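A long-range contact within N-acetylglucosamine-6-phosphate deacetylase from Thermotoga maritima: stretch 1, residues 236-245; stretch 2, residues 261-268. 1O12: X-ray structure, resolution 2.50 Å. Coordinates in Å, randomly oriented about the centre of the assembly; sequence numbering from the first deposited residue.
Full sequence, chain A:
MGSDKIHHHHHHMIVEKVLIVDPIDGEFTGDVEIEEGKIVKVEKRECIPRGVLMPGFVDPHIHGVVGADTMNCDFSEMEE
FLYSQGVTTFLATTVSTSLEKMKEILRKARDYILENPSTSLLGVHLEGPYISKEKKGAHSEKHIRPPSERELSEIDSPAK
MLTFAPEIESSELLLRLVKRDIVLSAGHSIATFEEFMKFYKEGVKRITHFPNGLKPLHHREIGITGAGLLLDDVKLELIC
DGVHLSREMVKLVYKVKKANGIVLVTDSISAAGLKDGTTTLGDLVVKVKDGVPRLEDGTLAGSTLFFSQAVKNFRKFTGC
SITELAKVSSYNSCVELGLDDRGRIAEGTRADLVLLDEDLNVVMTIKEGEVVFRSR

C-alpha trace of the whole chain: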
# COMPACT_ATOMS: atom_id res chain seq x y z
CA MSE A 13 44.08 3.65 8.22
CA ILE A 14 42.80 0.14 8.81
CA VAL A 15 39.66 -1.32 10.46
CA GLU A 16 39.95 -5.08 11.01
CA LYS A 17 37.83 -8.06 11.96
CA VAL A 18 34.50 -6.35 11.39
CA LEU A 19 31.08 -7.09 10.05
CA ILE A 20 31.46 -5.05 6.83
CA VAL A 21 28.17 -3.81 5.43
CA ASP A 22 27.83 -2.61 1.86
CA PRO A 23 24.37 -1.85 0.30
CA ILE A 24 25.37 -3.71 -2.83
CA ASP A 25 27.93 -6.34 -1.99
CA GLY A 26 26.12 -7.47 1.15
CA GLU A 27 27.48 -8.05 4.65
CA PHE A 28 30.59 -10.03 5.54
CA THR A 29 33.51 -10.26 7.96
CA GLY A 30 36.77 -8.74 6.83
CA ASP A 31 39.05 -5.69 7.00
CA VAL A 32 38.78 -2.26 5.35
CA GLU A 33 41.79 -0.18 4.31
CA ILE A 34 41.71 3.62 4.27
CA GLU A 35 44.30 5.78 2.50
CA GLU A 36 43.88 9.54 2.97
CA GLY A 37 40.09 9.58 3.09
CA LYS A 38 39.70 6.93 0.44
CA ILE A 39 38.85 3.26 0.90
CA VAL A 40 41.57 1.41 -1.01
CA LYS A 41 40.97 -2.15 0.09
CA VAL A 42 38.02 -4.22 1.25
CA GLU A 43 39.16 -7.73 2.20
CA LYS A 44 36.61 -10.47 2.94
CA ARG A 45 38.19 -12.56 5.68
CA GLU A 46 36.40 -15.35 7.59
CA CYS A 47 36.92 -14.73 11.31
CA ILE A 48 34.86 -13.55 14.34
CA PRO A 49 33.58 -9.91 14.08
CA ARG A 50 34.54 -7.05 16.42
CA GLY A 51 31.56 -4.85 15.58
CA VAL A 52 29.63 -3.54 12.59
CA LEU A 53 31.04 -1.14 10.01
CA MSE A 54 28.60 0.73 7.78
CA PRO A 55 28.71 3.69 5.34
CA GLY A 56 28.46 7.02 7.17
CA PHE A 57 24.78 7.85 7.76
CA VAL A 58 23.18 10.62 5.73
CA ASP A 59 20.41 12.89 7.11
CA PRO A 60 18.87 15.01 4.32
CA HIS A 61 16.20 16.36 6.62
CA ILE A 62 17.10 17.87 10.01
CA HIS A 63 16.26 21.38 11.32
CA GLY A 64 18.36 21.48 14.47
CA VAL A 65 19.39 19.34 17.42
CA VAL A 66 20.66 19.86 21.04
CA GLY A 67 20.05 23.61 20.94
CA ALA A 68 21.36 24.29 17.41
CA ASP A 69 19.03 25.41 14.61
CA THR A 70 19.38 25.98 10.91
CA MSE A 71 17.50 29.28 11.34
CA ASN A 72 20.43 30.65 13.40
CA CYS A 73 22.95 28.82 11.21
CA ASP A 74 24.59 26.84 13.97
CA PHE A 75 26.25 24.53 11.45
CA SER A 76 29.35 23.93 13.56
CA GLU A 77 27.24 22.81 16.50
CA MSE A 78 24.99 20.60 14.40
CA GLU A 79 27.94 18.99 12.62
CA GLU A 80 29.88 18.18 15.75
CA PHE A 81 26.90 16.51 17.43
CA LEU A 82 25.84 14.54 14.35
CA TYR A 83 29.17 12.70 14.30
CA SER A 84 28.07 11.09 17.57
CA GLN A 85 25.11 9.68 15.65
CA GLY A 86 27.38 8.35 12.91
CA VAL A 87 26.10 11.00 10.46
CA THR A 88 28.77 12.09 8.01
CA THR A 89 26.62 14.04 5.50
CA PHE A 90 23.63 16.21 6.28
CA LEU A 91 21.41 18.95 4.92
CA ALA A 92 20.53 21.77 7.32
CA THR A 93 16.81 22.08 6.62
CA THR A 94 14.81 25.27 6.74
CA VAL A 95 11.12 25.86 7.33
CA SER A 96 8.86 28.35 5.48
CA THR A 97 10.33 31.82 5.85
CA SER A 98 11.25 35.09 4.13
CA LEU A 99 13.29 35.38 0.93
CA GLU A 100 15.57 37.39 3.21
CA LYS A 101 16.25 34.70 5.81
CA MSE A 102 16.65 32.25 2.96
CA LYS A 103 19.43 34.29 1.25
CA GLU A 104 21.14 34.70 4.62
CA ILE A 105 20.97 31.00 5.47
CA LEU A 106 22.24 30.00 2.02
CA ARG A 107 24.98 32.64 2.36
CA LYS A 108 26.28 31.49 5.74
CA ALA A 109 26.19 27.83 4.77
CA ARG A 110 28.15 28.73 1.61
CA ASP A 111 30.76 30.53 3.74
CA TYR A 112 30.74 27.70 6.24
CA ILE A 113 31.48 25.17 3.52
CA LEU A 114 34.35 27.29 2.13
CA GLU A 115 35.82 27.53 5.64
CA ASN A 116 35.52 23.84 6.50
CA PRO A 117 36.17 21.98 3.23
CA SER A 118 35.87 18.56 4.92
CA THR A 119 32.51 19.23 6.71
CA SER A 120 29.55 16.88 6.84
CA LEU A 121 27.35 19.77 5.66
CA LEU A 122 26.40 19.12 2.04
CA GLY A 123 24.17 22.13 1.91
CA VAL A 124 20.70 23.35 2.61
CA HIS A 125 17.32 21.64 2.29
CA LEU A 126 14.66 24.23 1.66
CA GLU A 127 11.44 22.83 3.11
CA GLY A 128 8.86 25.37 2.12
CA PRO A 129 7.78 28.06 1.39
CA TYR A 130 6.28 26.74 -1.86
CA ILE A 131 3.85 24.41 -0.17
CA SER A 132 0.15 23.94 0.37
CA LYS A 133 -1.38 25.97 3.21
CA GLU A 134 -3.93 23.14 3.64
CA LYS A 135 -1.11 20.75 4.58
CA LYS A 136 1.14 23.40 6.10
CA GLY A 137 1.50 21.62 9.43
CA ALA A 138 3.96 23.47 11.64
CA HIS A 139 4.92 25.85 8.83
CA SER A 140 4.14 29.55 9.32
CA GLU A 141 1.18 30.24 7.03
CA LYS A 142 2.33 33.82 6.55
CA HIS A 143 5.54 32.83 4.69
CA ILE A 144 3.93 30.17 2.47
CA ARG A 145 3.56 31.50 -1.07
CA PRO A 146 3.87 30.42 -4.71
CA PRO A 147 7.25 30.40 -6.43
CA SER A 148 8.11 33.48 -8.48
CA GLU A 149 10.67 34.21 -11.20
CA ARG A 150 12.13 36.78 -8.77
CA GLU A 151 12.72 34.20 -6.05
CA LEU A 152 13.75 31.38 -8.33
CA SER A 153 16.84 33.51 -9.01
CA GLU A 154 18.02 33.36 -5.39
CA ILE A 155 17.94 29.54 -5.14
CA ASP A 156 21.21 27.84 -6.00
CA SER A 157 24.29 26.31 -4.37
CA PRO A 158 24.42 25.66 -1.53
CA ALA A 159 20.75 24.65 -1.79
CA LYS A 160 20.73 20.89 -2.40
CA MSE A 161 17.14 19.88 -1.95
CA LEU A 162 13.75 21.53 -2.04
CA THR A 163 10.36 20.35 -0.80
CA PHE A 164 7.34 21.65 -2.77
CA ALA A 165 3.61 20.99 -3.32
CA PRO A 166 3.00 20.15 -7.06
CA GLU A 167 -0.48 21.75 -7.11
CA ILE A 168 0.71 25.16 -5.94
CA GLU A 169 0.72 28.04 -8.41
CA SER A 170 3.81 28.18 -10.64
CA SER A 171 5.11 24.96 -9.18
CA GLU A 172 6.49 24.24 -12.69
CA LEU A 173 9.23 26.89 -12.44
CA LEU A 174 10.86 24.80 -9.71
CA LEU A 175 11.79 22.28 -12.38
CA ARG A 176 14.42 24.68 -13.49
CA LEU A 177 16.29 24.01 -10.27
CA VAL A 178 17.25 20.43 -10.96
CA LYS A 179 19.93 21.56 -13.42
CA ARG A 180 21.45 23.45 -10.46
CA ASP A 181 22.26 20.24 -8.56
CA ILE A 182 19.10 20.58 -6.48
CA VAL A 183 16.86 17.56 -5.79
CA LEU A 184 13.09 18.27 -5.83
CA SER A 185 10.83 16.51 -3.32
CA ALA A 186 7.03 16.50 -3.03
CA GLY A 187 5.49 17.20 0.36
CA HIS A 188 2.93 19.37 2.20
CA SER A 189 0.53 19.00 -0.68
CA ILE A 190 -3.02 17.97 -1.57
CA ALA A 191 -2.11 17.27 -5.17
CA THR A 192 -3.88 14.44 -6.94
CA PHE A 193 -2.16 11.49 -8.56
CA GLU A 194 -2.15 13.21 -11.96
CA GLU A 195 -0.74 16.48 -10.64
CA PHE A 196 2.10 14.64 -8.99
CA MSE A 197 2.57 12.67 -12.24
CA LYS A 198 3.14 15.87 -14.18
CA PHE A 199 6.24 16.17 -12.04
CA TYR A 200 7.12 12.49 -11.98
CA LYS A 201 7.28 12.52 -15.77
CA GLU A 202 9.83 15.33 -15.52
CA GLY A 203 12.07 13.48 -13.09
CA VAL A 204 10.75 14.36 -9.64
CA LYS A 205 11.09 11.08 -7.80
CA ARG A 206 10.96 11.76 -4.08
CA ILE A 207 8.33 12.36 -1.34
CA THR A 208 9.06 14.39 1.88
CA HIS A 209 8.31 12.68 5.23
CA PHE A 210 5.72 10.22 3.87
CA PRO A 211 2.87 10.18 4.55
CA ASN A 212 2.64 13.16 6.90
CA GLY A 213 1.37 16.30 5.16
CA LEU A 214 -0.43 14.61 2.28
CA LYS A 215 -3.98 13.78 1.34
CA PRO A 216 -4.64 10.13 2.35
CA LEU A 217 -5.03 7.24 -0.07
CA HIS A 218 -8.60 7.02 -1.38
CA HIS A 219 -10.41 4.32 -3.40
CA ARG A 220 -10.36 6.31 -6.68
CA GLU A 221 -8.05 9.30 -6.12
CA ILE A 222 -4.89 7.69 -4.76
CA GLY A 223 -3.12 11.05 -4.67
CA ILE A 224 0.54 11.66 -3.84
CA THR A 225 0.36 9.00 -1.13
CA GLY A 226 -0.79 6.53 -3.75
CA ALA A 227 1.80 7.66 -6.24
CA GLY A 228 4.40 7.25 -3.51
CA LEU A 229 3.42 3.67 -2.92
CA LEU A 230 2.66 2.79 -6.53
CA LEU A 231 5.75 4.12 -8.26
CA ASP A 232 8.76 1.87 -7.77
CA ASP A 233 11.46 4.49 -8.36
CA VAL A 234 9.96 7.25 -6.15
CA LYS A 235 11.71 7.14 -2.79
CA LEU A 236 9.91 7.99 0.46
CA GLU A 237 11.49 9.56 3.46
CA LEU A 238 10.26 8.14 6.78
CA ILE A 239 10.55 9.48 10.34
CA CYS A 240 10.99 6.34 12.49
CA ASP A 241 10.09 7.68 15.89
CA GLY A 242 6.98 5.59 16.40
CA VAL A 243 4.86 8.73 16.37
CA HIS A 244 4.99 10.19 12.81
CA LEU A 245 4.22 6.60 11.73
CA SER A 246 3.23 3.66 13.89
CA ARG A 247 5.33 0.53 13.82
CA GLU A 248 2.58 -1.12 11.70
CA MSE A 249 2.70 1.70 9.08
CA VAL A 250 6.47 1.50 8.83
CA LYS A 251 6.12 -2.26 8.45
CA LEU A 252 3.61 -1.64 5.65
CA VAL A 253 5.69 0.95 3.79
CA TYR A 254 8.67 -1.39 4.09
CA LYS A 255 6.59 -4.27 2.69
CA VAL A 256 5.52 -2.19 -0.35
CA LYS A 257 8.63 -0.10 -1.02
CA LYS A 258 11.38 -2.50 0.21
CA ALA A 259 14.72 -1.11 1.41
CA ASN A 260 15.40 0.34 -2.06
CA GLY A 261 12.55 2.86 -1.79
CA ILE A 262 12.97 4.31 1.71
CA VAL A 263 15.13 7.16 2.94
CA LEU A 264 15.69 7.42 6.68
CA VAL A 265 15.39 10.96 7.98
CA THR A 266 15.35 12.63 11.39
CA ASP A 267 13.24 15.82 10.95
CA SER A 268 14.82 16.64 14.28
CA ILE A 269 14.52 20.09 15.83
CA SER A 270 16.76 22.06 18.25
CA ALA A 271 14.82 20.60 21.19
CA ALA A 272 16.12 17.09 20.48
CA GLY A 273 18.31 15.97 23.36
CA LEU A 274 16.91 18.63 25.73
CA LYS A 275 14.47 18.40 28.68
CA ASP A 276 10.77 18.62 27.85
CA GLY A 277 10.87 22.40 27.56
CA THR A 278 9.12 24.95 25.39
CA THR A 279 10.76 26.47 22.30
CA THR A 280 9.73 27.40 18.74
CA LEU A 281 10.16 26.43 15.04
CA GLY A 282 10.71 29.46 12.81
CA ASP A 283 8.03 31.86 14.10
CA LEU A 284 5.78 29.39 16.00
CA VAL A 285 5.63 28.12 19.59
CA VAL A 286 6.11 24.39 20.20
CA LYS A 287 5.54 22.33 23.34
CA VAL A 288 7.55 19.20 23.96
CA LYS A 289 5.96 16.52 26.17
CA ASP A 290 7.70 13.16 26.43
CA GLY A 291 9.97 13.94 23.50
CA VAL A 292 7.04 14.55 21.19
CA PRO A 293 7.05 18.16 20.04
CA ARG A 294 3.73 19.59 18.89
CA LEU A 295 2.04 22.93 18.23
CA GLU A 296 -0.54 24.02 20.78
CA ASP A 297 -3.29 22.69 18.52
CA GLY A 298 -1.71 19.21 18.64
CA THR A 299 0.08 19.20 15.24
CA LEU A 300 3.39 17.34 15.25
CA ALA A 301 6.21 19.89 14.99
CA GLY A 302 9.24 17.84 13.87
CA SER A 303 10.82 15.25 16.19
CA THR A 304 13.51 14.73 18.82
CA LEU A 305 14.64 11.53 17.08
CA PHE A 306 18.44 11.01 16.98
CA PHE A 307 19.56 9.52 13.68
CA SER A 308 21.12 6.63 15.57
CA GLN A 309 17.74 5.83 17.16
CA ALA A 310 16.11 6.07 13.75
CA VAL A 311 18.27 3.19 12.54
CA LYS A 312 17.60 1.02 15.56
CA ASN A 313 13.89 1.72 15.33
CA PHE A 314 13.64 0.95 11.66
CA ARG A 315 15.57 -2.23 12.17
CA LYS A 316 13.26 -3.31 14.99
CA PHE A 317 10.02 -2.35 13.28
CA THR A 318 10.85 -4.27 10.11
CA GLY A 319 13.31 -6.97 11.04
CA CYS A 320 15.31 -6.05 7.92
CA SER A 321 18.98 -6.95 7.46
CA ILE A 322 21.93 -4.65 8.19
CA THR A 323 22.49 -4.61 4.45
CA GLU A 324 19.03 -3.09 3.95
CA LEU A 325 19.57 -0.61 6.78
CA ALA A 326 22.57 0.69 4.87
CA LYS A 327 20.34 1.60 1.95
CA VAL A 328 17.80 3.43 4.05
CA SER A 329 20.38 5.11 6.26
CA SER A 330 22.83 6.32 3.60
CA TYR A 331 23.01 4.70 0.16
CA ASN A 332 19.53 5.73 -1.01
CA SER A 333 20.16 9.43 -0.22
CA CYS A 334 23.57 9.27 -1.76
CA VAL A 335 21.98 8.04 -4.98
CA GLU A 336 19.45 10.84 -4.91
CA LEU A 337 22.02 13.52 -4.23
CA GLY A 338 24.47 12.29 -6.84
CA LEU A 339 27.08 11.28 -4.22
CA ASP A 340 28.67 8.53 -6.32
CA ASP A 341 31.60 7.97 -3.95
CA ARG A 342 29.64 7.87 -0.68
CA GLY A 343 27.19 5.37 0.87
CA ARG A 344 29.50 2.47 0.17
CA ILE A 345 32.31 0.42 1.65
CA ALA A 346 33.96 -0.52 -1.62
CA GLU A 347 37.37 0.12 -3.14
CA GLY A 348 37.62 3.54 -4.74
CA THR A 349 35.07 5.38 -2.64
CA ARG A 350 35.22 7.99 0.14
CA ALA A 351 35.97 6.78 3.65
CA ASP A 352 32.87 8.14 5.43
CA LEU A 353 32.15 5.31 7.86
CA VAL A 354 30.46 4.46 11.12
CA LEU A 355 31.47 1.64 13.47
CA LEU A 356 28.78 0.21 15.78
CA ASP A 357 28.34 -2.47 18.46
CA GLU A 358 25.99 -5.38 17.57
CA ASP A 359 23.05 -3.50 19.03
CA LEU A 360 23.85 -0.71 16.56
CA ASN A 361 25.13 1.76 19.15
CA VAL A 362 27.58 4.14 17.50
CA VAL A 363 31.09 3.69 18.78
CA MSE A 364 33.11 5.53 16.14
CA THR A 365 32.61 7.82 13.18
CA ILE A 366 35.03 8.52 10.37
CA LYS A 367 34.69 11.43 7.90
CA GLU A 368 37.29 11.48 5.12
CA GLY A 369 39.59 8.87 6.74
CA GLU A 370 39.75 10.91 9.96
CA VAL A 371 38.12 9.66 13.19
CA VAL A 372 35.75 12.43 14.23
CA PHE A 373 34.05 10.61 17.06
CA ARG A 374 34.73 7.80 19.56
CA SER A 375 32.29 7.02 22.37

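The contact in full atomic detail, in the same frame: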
# COMPACT_ATOMS: atom_id res chain seq x y z
N LEU A 236 10.69 7.33 -0.57
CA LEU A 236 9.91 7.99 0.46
C LEU A 236 10.73 8.20 1.70
O LEU A 236 11.39 7.27 2.18
CB LEU A 236 8.69 7.15 0.84
CG LEU A 236 7.84 6.51 -0.27
CD1 LEU A 236 6.69 5.73 0.34
CD2 LEU A 236 7.32 7.62 -1.18
N GLU A 237 10.73 9.41 2.25
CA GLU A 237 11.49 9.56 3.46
C GLU A 237 10.54 9.22 4.62
O GLU A 237 9.36 9.51 4.57
CB GLU A 237 12.15 10.96 3.54
CG GLU A 237 11.30 12.13 3.91
CD GLU A 237 12.09 13.46 3.92
OE1 GLU A 237 11.60 14.40 4.56
OE2 GLU A 237 13.17 13.57 3.29
N LEU A 238 11.06 8.55 5.64
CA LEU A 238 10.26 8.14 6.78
C LEU A 238 10.87 8.56 8.13
O LEU A 238 12.05 8.37 8.36
CB LEU A 238 10.12 6.62 6.80
CG LEU A 238 9.69 5.74 5.64
CD1 LEU A 238 9.58 4.30 6.20
CD2 LEU A 238 8.36 6.19 5.02
N ILE A 239 10.06 9.11 9.02
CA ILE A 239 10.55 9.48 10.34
C ILE A 239 10.24 8.31 11.28
O ILE A 239 9.09 8.14 11.67
CB ILE A 239 9.86 10.75 10.87
CG1 ILE A 239 10.17 11.93 9.95
CG2 ILE A 239 10.30 11.04 12.32
CD1 ILE A 239 9.20 13.10 10.12
N CYS A 240 11.24 7.50 11.64
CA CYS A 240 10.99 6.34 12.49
C CYS A 240 11.03 6.52 13.98
O CYS A 240 11.79 5.85 14.66
CB CYS A 240 11.91 5.21 12.13
SG CYS A 240 11.54 4.64 10.53
N ASP A 241 10.16 7.38 14.48
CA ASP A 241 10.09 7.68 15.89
C ASP A 241 8.91 7.03 16.58
O ASP A 241 8.70 7.23 17.77
CB ASP A 241 10.04 9.19 16.11
CG ASP A 241 8.87 9.84 15.40
OD1 ASP A 241 8.79 11.09 15.48
OD2 ASP A 241 8.04 9.14 14.78
N GLY A 242 8.14 6.26 15.82
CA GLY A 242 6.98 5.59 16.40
C GLY A 242 5.76 6.47 16.54
O GLY A 242 4.68 5.99 16.87
N VAL A 243 5.94 7.77 16.29
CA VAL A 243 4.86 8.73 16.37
C VAL A 243 4.41 9.24 14.99
O VAL A 243 3.21 9.22 14.69
CB VAL A 243 5.28 9.91 17.27
CG1 VAL A 243 4.12 10.86 17.49
CG2 VAL A 243 5.81 9.35 18.59
N HIS A 244 5.35 9.72 14.16
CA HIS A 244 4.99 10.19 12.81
C HIS A 244 4.38 9.04 12.00
O HIS A 244 3.57 9.27 11.10
CB HIS A 244 6.20 10.77 12.10
CG HIS A 244 6.59 12.13 12.59
ND1 HIS A 244 7.19 12.33 13.81
CD2 HIS A 244 6.37 13.36 12.07
CE1 HIS A 244 7.33 13.62 14.02
NE2 HIS A 244 6.84 14.27 12.98
N LEU A 245 4.78 7.82 12.33
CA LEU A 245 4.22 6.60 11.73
C LEU A 245 4.22 5.56 12.85
O LEU A 245 5.12 5.54 13.70
CB LEU A 245 5.08 6.01 10.62
CG LEU A 245 5.34 6.70 9.31
CD1 LEU A 245 6.30 7.84 9.52
CD2 LEU A 245 5.94 5.65 8.35
N GLY A 261 13.38 1.68 -1.62
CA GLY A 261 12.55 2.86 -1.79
C GLY A 261 12.29 3.70 -0.56
O GLY A 261 11.34 4.47 -0.54
N ILE A 262 13.13 3.56 0.47
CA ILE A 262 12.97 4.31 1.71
C ILE A 262 14.22 5.09 2.12
O ILE A 262 15.34 4.59 2.08
CB ILE A 262 12.57 3.37 2.84
CG1 ILE A 262 11.11 2.98 2.69
CG2 ILE A 262 12.85 3.99 4.18
CD1 ILE A 262 10.77 1.67 3.42
N VAL A 263 14.02 6.33 2.52
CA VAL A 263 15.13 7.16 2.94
C VAL A 263 14.95 7.53 4.39
O VAL A 263 13.99 8.21 4.75
CB VAL A 263 15.19 8.42 2.08
CG1 VAL A 263 15.92 9.55 2.82
CG2 VAL A 263 15.92 8.11 0.82
N LEU A 264 15.85 7.07 5.26
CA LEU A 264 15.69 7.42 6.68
C LEU A 264 15.96 8.90 6.84
O LEU A 264 16.80 9.48 6.15
CB LEU A 264 16.62 6.58 7.55
CG LEU A 264 15.92 5.54 8.42
CD1 LEU A 264 14.69 5.01 7.73
CD2 LEU A 264 16.86 4.40 8.77
N VAL A 265 15.26 9.53 7.77
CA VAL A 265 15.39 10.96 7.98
C VAL A 265 15.11 11.22 9.47
O VAL A 265 14.46 10.41 10.15
CB VAL A 265 14.34 11.67 7.05
CG1 VAL A 265 13.53 12.65 7.81
CG2 VAL A 265 15.03 12.30 5.84
N THR A 266 15.57 12.34 9.99
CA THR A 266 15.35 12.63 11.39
C THR A 266 14.24 13.66 11.62
O THR A 266 13.38 13.46 12.48
CB THR A 266 16.71 13.07 12.03
OG1 THR A 266 16.89 12.42 13.29
CG2 THR A 266 16.80 14.56 12.17
N ASP A 267 14.23 14.74 10.83
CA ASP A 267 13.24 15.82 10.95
C ASP A 267 13.33 16.35 12.37
O ASP A 267 12.37 16.86 12.95
CB ASP A 267 11.82 15.31 10.65
CG ASP A 267 10.76 16.46 10.50
OD1 ASP A 267 11.01 17.48 9.81
OD2 ASP A 267 9.65 16.31 11.06
N SER A 268 14.52 16.21 12.93
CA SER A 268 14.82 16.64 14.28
C SER A 268 14.82 18.17 14.41
O SER A 268 15.09 18.91 13.45
CB SER A 268 16.21 16.09 14.64
OG SER A 268 16.73 16.59 15.84
O HOH W 1 13.67 7.72 10.42

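The most unusual feature of this contact is a water molecule set between two parallel strands where their direct pairing loosens. It donates to Leu-238 O (2.7 Å from the water O) and to Val-265 O (2.8 Å from the water O), and accepts from Cys-240 N at 2.7 Å. The direct bond next to it, from Val-265 N to Leu-238 O, is weak: 3.5 Å, with an N-H...O angle of 139°. Leu-238 O thus meets both the water and a distant amide, and the water joins the two backbones where the direct bond is poor.

Before that point the pairing is regular. Leu-236 N donates to Gly-261 O (2.9 Å, 158°), Val-263 N to Leu-236 O (2.8 Å, 167°), and Leu-238 N to Val-263 O (3.1 Å, 155°). Leu-236 and Val-263 each use both N and O across the gap, the alternation expected of parallel strands. CA-H...O contacts accompany these bonds, Glu-237 CA lying 3.1 Å from Val-263 O. The CA-CA spacing then widens, from 4.4 Å between Glu-237 CA and Val-263 CA to 5.5 Å between Leu-238 CA and Leu-264 CA, and the strand directions differ by 38°.

Side chains alternate between the faces of the sheet. Leu-236, Leu-238, Ile-262 and Leu-264 occupy one face, where Leu-238 CD1 packs 3.9 Å from Ile-262 CG2. On the other, Ile-239 CG1 meets Val-265 CG1 at 4.0 Å, and Glu-237 OE2 lies 3.4 Å from Val-265 CG2; that carboxylate is hydrogen-bonded elsewhere in the structure.

Beyond the strand pairing, Asp-241 organises its loop: OD1 accepts from His-244 ND1 (2.6 Å), while OD2 accepts from Val-243 N (2.9 Å) and His-244 N (2.8 Å). The imidazole is thereby held with His-244 NE2 4.0 Å from Asp-267 OD2, a proximity too long to count as a bond.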